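Local coordinates for protein acetylserotonin O-methyltransferase (Homo sapiens, PDB 4A6D) that catalyses the transfer of a methyl group from S-adenosylmethionine to N-acetylserotonin, giving melatonin, and works as a homodimer, at residues A[252-256]-A[280-284]; A[326-330]-A[341-345]. All coordinates share one frame; numbering follows the deposited sequence.

Interaction 1: A[252-256]-A[280-284]; sequences RVLHD and LVIES. With SAM (S-adenosylmethionine), chain D.
Glu-283, on strand 278-283, reaches with its carboxylate into the backbone turn formed by Arg-252 to His-255. CB and CG only carry the chain across; with CG beside the backbone N (chi1 -62°), the bend at chi2 (-76°) directs the acid group to the turn. From there CD lies 3.7 Å from Arg-252 CA. The two oxygens then divide the work. OE2 accepts a hydrogen bond from His-255 N at 2.8 Å, the donor arriving from above the carboxylate plane, and it also lies 3.5 Å from Leu-254 CB. OE1 approaches Arg-252 CA to 3.2 Å and sits over one face of the His-255 imidazole, 3.5 Å from CG and offset toward the rim, with ring and carboxylate planes 49° apart. The imidazole's ND1 is hydrogen-bonded to Glu-311, which helps fix the ring's rotation. Arg-252 N adds a nearly straight bond to Ile-282 O (3.0 Å), while its side chain leads away to the cofactor, where NH1 donates to the carboxylate atom O of S-adenosylmethionine at 3.2 Å. Leu-254 CD1 packs against Val-281 CG1 at 3.9 Å, the two side chains crossing at about a right angle. This is the cofactor-side loop after a parallel strand of the Rossmann-like class I methyltransferase fold; it carries His-255, the inferred proton donor/acceptor, and the substrate-binding Asp-256.

Interaction 2: A[326-330]-A[341-345]; sequences FRDFQ and ILARK. With SO4 (sulfate ion), chain E.
The antiparallel beta hairpin that forms one edge of the methyltransferase sheet is interrupted here by a beta bulge: Arg-327 pairs with Arg-344 and Gln-330 with Leu-342, both as hydrogen-bonded pairs, with one extra residue on the first strand. Arg-327 N to Arg-344 O and Arg-344 N to Arg-327 O are both 2.8 Å, whereas at the other pair Gln-330 N reaches Leu-342 O at 3.1 Å through a more bent bond (137°). A water bridges the bulge, donating to Asp-328 O (2.6 Å) and Leu-342 O (3.0 Å). On the side turned to helix 314-324, Phe-326 CB meets Ala-343 CB at 3.7 Å, and the edge of its ring passes the peptide joining Arg-344 to Lys-345. Phe-329 starts away from the other strand, but with CG anti to the backbone N (chi1 175°) its ring comes back to bring CE2 to 3.5 Å from Ile-341 CG2; it also stacks on His-318 of that helix. Arg-344, whose NH2 binds Gly-276 O, lays its CG beside Asp-328 CB. The peptide N-H groups of Asp-328 and Phe-329 turn to a sulfate, Phe-329 N donating to O2 at 2.8 Å, with His-318 as a further donor. The bulge thus presents two successive amides to one anion, probably supplied by the crystallisation liquor, while the water gives both carbonyl acceptors a donor.

Interactions 1 and 2 illustrate how one sheet can carry both a reaction site and one of its own edges. Their centres lie about 14 Å apart, and along the chain they come in series, 280-284 before 326-330. Strands 278-283 and 339-344 are antiparallel neighbours in the seven-stranded sheet, and the contacts meet directly: Val-281 N lies 2.7 Å from Ile-341 O, a probable hydrogen bond. Tyr-317 of helix 314-324 touches Leu-254, Val-281, Glu-283 and Ile-341. Interaction 1 is buried, whereas interaction 2 lies at one of the sheet's two edges, strand 329-332 being outermost there. The strand that receives the hairpin also carries Glu-283, whose carboxylate holds the His-255 loop, so hairpin and cofactor site meet on one strand.

Interaction 1: A[252-256]-A[280-284]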
loop_
_atom_site.group_PDB
_atom_site.type_symbol
_atom_site.label_atom_id
_atom_site.label_comp_id
_atom_site.label_asym_id
_atom_site.label_seq_id
_atom_site.Cartn_x
_atom_site.Cartn_y
_atom_site.Cartn_z
ATOM N N ARG A 252 12.378 -13.603 -16.265
ATOM C CA ARG A 252 11.018 -13.469 -15.736
ATOM C C ARG A 252 9.987 -14.248 -16.556
ATOM O O ARG A 252 8.876 -13.777 -16.799
ATOM C CB ARG A 252 10.620 -11.996 -15.553
ATOM C CG ARG A 252 11.383 -11.266 -14.444
ATOM C CD ARG A 252 11.765 -9.920 -14.977
ATOM N NE ARG A 252 11.067 -8.837 -14.307
ATOM C CZ ARG A 252 10.899 -7.618 -14.810
ATOM N NH1 ARG A 252 11.306 -7.337 -16.040
ATOM N NH2 ARG A 252 10.293 -6.677 -14.096
ATOM N N VAL A 253 10.362 -15.444 -16.987
ATOM C CA VAL A 253 9.431 -16.274 -17.724
ATOM C C VAL A 253 8.995 -17.375 -16.771
ATOM O O VAL A 253 7.821 -17.507 -16.527
ATOM C CB VAL A 253 10.050 -16.814 -19.055
ATOM C CG1 VAL A 253 9.180 -17.907 -19.662
ATOM C CG2 VAL A 253 10.285 -15.681 -20.049
ATOM N N LEU A 254 9.942 -18.127 -16.198
ATOM C CA LEU A 254 9.659 -19.262 -15.307
ATOM C C LEU A 254 8.764 -18.924 -14.098
ATOM O O LEU A 254 7.887 -19.705 -13.724
ATOM C CB LEU A 254 10.988 -19.956 -14.877
ATOM C CG LEU A 254 11.786 -20.680 -15.980
ATOM C CD1 LEU A 254 12.999 -21.403 -15.403
ATOM C CD2 LEU A 254 10.910 -21.679 -16.766
ATOM N N HIS A 255 8.940 -17.749 -13.525
ATOM C CA HIS A 255 8.125 -17.352 -12.372
ATOM C C HIS A 255 6.615 -17.193 -12.678
ATOM O O HIS A 255 5.819 -17.197 -11.740
ATOM C CB HIS A 255 8.739 -16.136 -11.639
ATOM C CG HIS A 255 8.503 -14.818 -12.312
ATOM N ND1 HIS A 255 8.590 -13.626 -11.611
ATOM C CD2 HIS A 255 8.172 -14.538 -13.594
ATOM C CE1 HIS A 255 8.289 -12.674 -12.483
ATOM N NE2 HIS A 255 8.059 -13.176 -13.691
ATOM N N ASP A 256 6.223 -17.085 -13.980
ATOM C CA ASP A 256 4.809 -16.909 -14.370
ATOM C C ASP A 256 4.025 -18.203 -14.334
ATOM O O ASP A 256 2.791 -18.178 -14.398
ATOM C CB ASP A 256 4.693 -16.353 -15.807
ATOM C CG ASP A 256 5.299 -14.985 -16.089
ATOM O OD1 ASP A 256 5.211 -14.098 -15.202
ATOM O OD2 ASP A 256 5.753 -14.763 -17.249
ATOM N N LEU A 280 20.211 -19.433 -19.697
ATOM C CA LEU A 280 20.422 -18.368 -18.740
ATOM C C LEU A 280 19.078 -17.979 -18.189
ATOM O O LEU A 280 18.255 -17.430 -18.920
ATOM C CB LEU A 280 21.142 -17.152 -19.358
ATOM C CG LEU A 280 21.433 -15.982 -18.364
ATOM C CD1 LEU A 280 22.437 -16.390 -17.294
ATOM C CD2 LEU A 280 21.924 -14.761 -19.081
ATOM N N VAL A 281 18.838 -18.322 -16.921
ATOM C CA VAL A 281 17.598 -18.062 -16.196
ATOM C C VAL A 281 17.828 -16.838 -15.329
ATOM O O VAL A 281 18.794 -16.809 -14.559
ATOM C CB VAL A 281 17.105 -19.297 -15.392
ATOM C CG1 VAL A 281 15.923 -18.933 -14.477
ATOM C CG2 VAL A 281 16.755 -20.464 -16.336
ATOM N N ILE A 282 17.004 -15.796 -15.529
ATOM C CA ILE A 282 17.137 -14.546 -14.782
ATOM C C ILE A 282 15.880 -14.342 -13.977
ATOM O O ILE A 282 14.826 -14.079 -14.539
ATOM C CB ILE A 282 17.488 -13.318 -15.662
ATOM C CG1 ILE A 282 18.859 -13.523 -16.329
ATOM C CG2 ILE A 282 17.449 -12.004 -14.802
ATOM C CD1 ILE A 282 19.105 -12.677 -17.480
ATOM N N GLU A 283 15.999 -14.529 -12.656
ATOM C CA GLU A 283 14.900 -14.433 -11.707
ATOM C C GLU A 283 15.425 -13.915 -10.352
ATOM O O GLU A 283 16.632 -13.931 -10.108
ATOM C CB GLU A 283 14.206 -15.815 -11.517
ATOM C CG GLU A 283 13.539 -16.448 -12.740
ATOM C CD GLU A 283 12.208 -15.883 -13.187
ATOM O OE1 GLU A 283 11.931 -14.705 -12.876
ATOM O OE2 GLU A 283 11.479 -16.584 -13.926
ATOM N N SER A 284 14.499 -13.464 -9.487
ATOM C CA SER A 284 14.802 -13.022 -8.131
ATOM C C SER A 284 14.784 -14.283 -7.279
ATOM O O SER A 284 13.734 -14.904 -7.071
ATOM C CB SER A 284 13.754 -12.021 -7.623
ATOM O OG SER A 284 14.324 -11.304 -6.536
HETATM N N SAM D . 11.791 -11.157 -20.522
HETATM C CA SAM D . 11.102 -9.861 -20.335
HETATM C C SAM D . 11.529 -9.006 -19.124
HETATM O O SAM D . 11.976 -9.579 -18.151
HETATM O OXT SAM D . 11.437 -7.736 -19.088
HETATM C CB SAM D . 9.623 -10.149 -20.363
HETATM C CG SAM D . 9.121 -10.917 -19.135
HETATM S SD SAM D . 7.304 -11.074 -19.272
HETATM C CE SAM D . 6.895 -11.499 -17.629
HETATM C "C5'" SAM D . 7.067 -12.749 -19.950
HETATM C "C4'" SAM D . 7.214 -12.600 -21.471
HETATM O "O4'" SAM D . 6.917 -13.883 -21.994
HETATM C "C3'" SAM D . 6.170 -11.590 -22.087
HETATM O "O3'" SAM D . 6.812 -10.638 -22.951
HETATM C "C2'" SAM D . 5.164 -12.549 -22.805
HETATM O "O2'" SAM D . 4.479 -12.053 -23.956
HETATM C "C1'" SAM D . 6.095 -13.717 -23.177
HETATM N N9 SAM D . 5.359 -14.973 -23.434
HETATM C C8 SAM D . 4.346 -15.516 -22.648
HETATM N N7 SAM D . 3.933 -16.634 -23.166
HETATM C C5 SAM D . 4.609 -16.865 -24.360
HETATM C C6 SAM D . 4.591 -17.855 -25.360
HETATM N N6 SAM D . 3.784 -18.932 -25.199
HETATM N N1 SAM D . 5.468 -17.766 -26.422
HETATM C C2 SAM D . 6.268 -16.703 -26.585
HETATM N N3 SAM D . 6.295 -15.739 -25.653
HETATM C C4 SAM D . 5.553 -15.799 -24.528
#

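Interaction 2: A[326-330]-A[341-345]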
loop_
_atom_site.group_PDB
_atom_site.type_symbol
_atom_site.label_atom_id
_atom_site.label_comp_id
_atom_site.label_asym_id
_atom_site.label_seq_id
_atom_site.Cartn_x
_atom_site.Cartn_y
_atom_site.Cartn_z
ATOM N N PHE A 326 19.622 -30.517 -18.267
ATOM C CA PHE A 326 20.774 -29.617 -18.077
ATOM C C PHE A 326 21.689 -30.047 -16.938
ATOM O O PHE A 326 21.247 -30.720 -16.016
ATOM C CB PHE A 326 20.307 -28.175 -17.878
ATOM C CG PHE A 326 19.545 -27.631 -19.060
ATOM C CD1 PHE A 326 20.217 -27.223 -20.213
ATOM C CD2 PHE A 326 18.153 -27.561 -19.039
ATOM C CE1 PHE A 326 19.517 -26.718 -21.302
ATOM C CE2 PHE A 326 17.448 -27.046 -20.129
ATOM C CZ PHE A 326 18.135 -26.624 -21.252
ATOM N N ARG A 327 22.975 -29.700 -17.037
ATOM C CA ARG A 327 24.018 -30.036 -16.065
ATOM C C ARG A 327 24.824 -28.762 -15.800
ATOM O O ARG A 327 24.506 -27.728 -16.375
ATOM C CB ARG A 327 24.933 -31.176 -16.628
ATOM C CG ARG A 327 24.224 -32.519 -16.949
ATOM C CD ARG A 327 23.809 -33.311 -15.705
ATOM N NE ARG A 327 23.035 -34.520 -16.022
ATOM C CZ ARG A 327 21.704 -34.617 -15.973
ATOM N NH1 ARG A 327 20.964 -33.569 -15.627
ATOM N NH2 ARG A 327 21.106 -35.762 -16.273
ATOM N N ASP A 328 25.864 -28.837 -14.956
ATOM C CA ASP A 328 26.738 -27.718 -14.560
ATOM C C ASP A 328 25.986 -26.482 -14.054
ATOM O O ASP A 328 26.359 -25.348 -14.380
ATOM C CB ASP A 328 27.764 -27.362 -15.656
ATOM C CG ASP A 328 28.581 -28.534 -16.182
ATOM O OD1 ASP A 328 28.944 -29.423 -15.372
ATOM O OD2 ASP A 328 28.867 -28.558 -17.407
ATOM N N PHE A 329 24.914 -26.713 -13.259
ATOM C CA PHE A 329 24.096 -25.676 -12.632
ATOM C C PHE A 329 24.967 -24.788 -11.739
ATOM O O PHE A 329 25.765 -25.291 -10.929
ATOM C CB PHE A 329 22.962 -26.312 -11.812
ATOM C CG PHE A 329 22.122 -25.333 -11.014
ATOM C CD1 PHE A 329 22.483 -24.973 -9.712
ATOM C CD2 PHE A 329 20.961 -24.786 -11.550
ATOM C CE1 PHE A 329 21.711 -24.071 -8.982
ATOM C CE2 PHE A 329 20.217 -23.858 -10.824
ATOM C CZ PHE A 329 20.595 -23.514 -9.544
ATOM N N GLN A 330 24.824 -23.472 -11.920
ATOM C CA GLN A 330 25.529 -22.408 -11.177
ATOM C C GLN A 330 24.556 -21.240 -11.118
ATOM O O GLN A 330 23.774 -21.036 -12.051
ATOM C CB GLN A 330 26.798 -21.947 -11.924
ATOM C CG GLN A 330 27.996 -22.901 -11.846
ATOM C CD GLN A 330 28.817 -22.982 -13.112
ATOM O OE1 GLN A 330 28.982 -22.012 -13.860
ATOM N NE2 GLN A 330 29.375 -24.165 -13.371
ATOM N N ILE A 341 21.097 -17.508 -13.226
ATOM C CA ILE A 341 21.361 -18.956 -13.206
ATOM C C ILE A 341 21.793 -19.356 -14.609
ATOM O O ILE A 341 21.108 -19.010 -15.582
ATOM C CB ILE A 341 20.102 -19.791 -12.832
ATOM C CG1 ILE A 341 19.734 -19.620 -11.365
ATOM C CG2 ILE A 341 20.294 -21.294 -13.208
ATOM C CD1 ILE A 341 18.378 -19.950 -11.109
ATOM N N LEU A 342 22.892 -20.137 -14.699
ATOM C CA LEU A 342 23.362 -20.714 -15.945
ATOM C C LEU A 342 23.572 -22.218 -15.793
ATOM O O LEU A 342 24.256 -22.655 -14.862
ATOM C CB LEU A 342 24.653 -20.034 -16.411
ATOM C CG LEU A 342 25.310 -20.594 -17.659
ATOM C CD1 LEU A 342 24.527 -20.201 -18.884
ATOM C CD2 LEU A 342 26.751 -20.090 -17.789
ATOM N N ALA A 343 22.983 -22.996 -16.711
ATOM C CA ALA A 343 23.165 -24.452 -16.820
ATOM C C ALA A 343 23.509 -24.799 -18.281
ATOM O O ALA A 343 23.240 -24.016 -19.198
ATOM C CB ALA A 343 21.920 -25.192 -16.362
ATOM N N ARG A 344 24.114 -25.960 -18.498
ATOM C CA ARG A 344 24.561 -26.328 -19.821
ATOM C C ARG A 344 24.040 -27.667 -20.260
ATOM O O ARG A 344 23.594 -28.450 -19.427
ATOM C CB ARG A 344 26.105 -26.372 -19.847
ATOM C CG ARG A 344 26.801 -25.210 -19.116
ATOM C CD ARG A 344 26.649 -23.898 -19.872
ATOM N NE ARG A 344 27.325 -23.977 -21.165
ATOM C CZ ARG A 344 28.562 -23.563 -21.383
ATOM N NH1 ARG A 344 29.260 -22.989 -20.409
ATOM N NH2 ARG A 344 29.112 -23.708 -22.579
ATOM N N LYS A 345 24.139 -27.944 -21.567
ATOM C CA LYS A 345 23.825 -29.241 -22.159
ATOM C C LYS A 345 25.157 -29.972 -22.427
ATOM O O LYS A 345 26.068 -29.391 -23.032
ATOM C CB LYS A 345 22.996 -29.098 -23.462
ATOM C CG LYS A 345 22.724 -30.447 -24.090
ATOM C CD LYS A 345 21.892 -30.360 -25.323
ATOM C CE LYS A 345 21.308 -31.695 -25.700
ATOM N NZ LYS A 345 20.239 -31.545 -26.723
HETATM S S SO4 E . 24.668 -30.633 -12.015
HETATM O O1 SO4 E . 25.387 -30.376 -10.757
HETATM O O2 SO4 E . 24.225 -29.347 -12.542
HETATM O O3 SO4 E . 25.518 -31.339 -13.016
HETATM O O4 SO4 E . 23.483 -31.465 -11.738
HETATM O O HOH W 1 27.033 -23.338 -15.874
#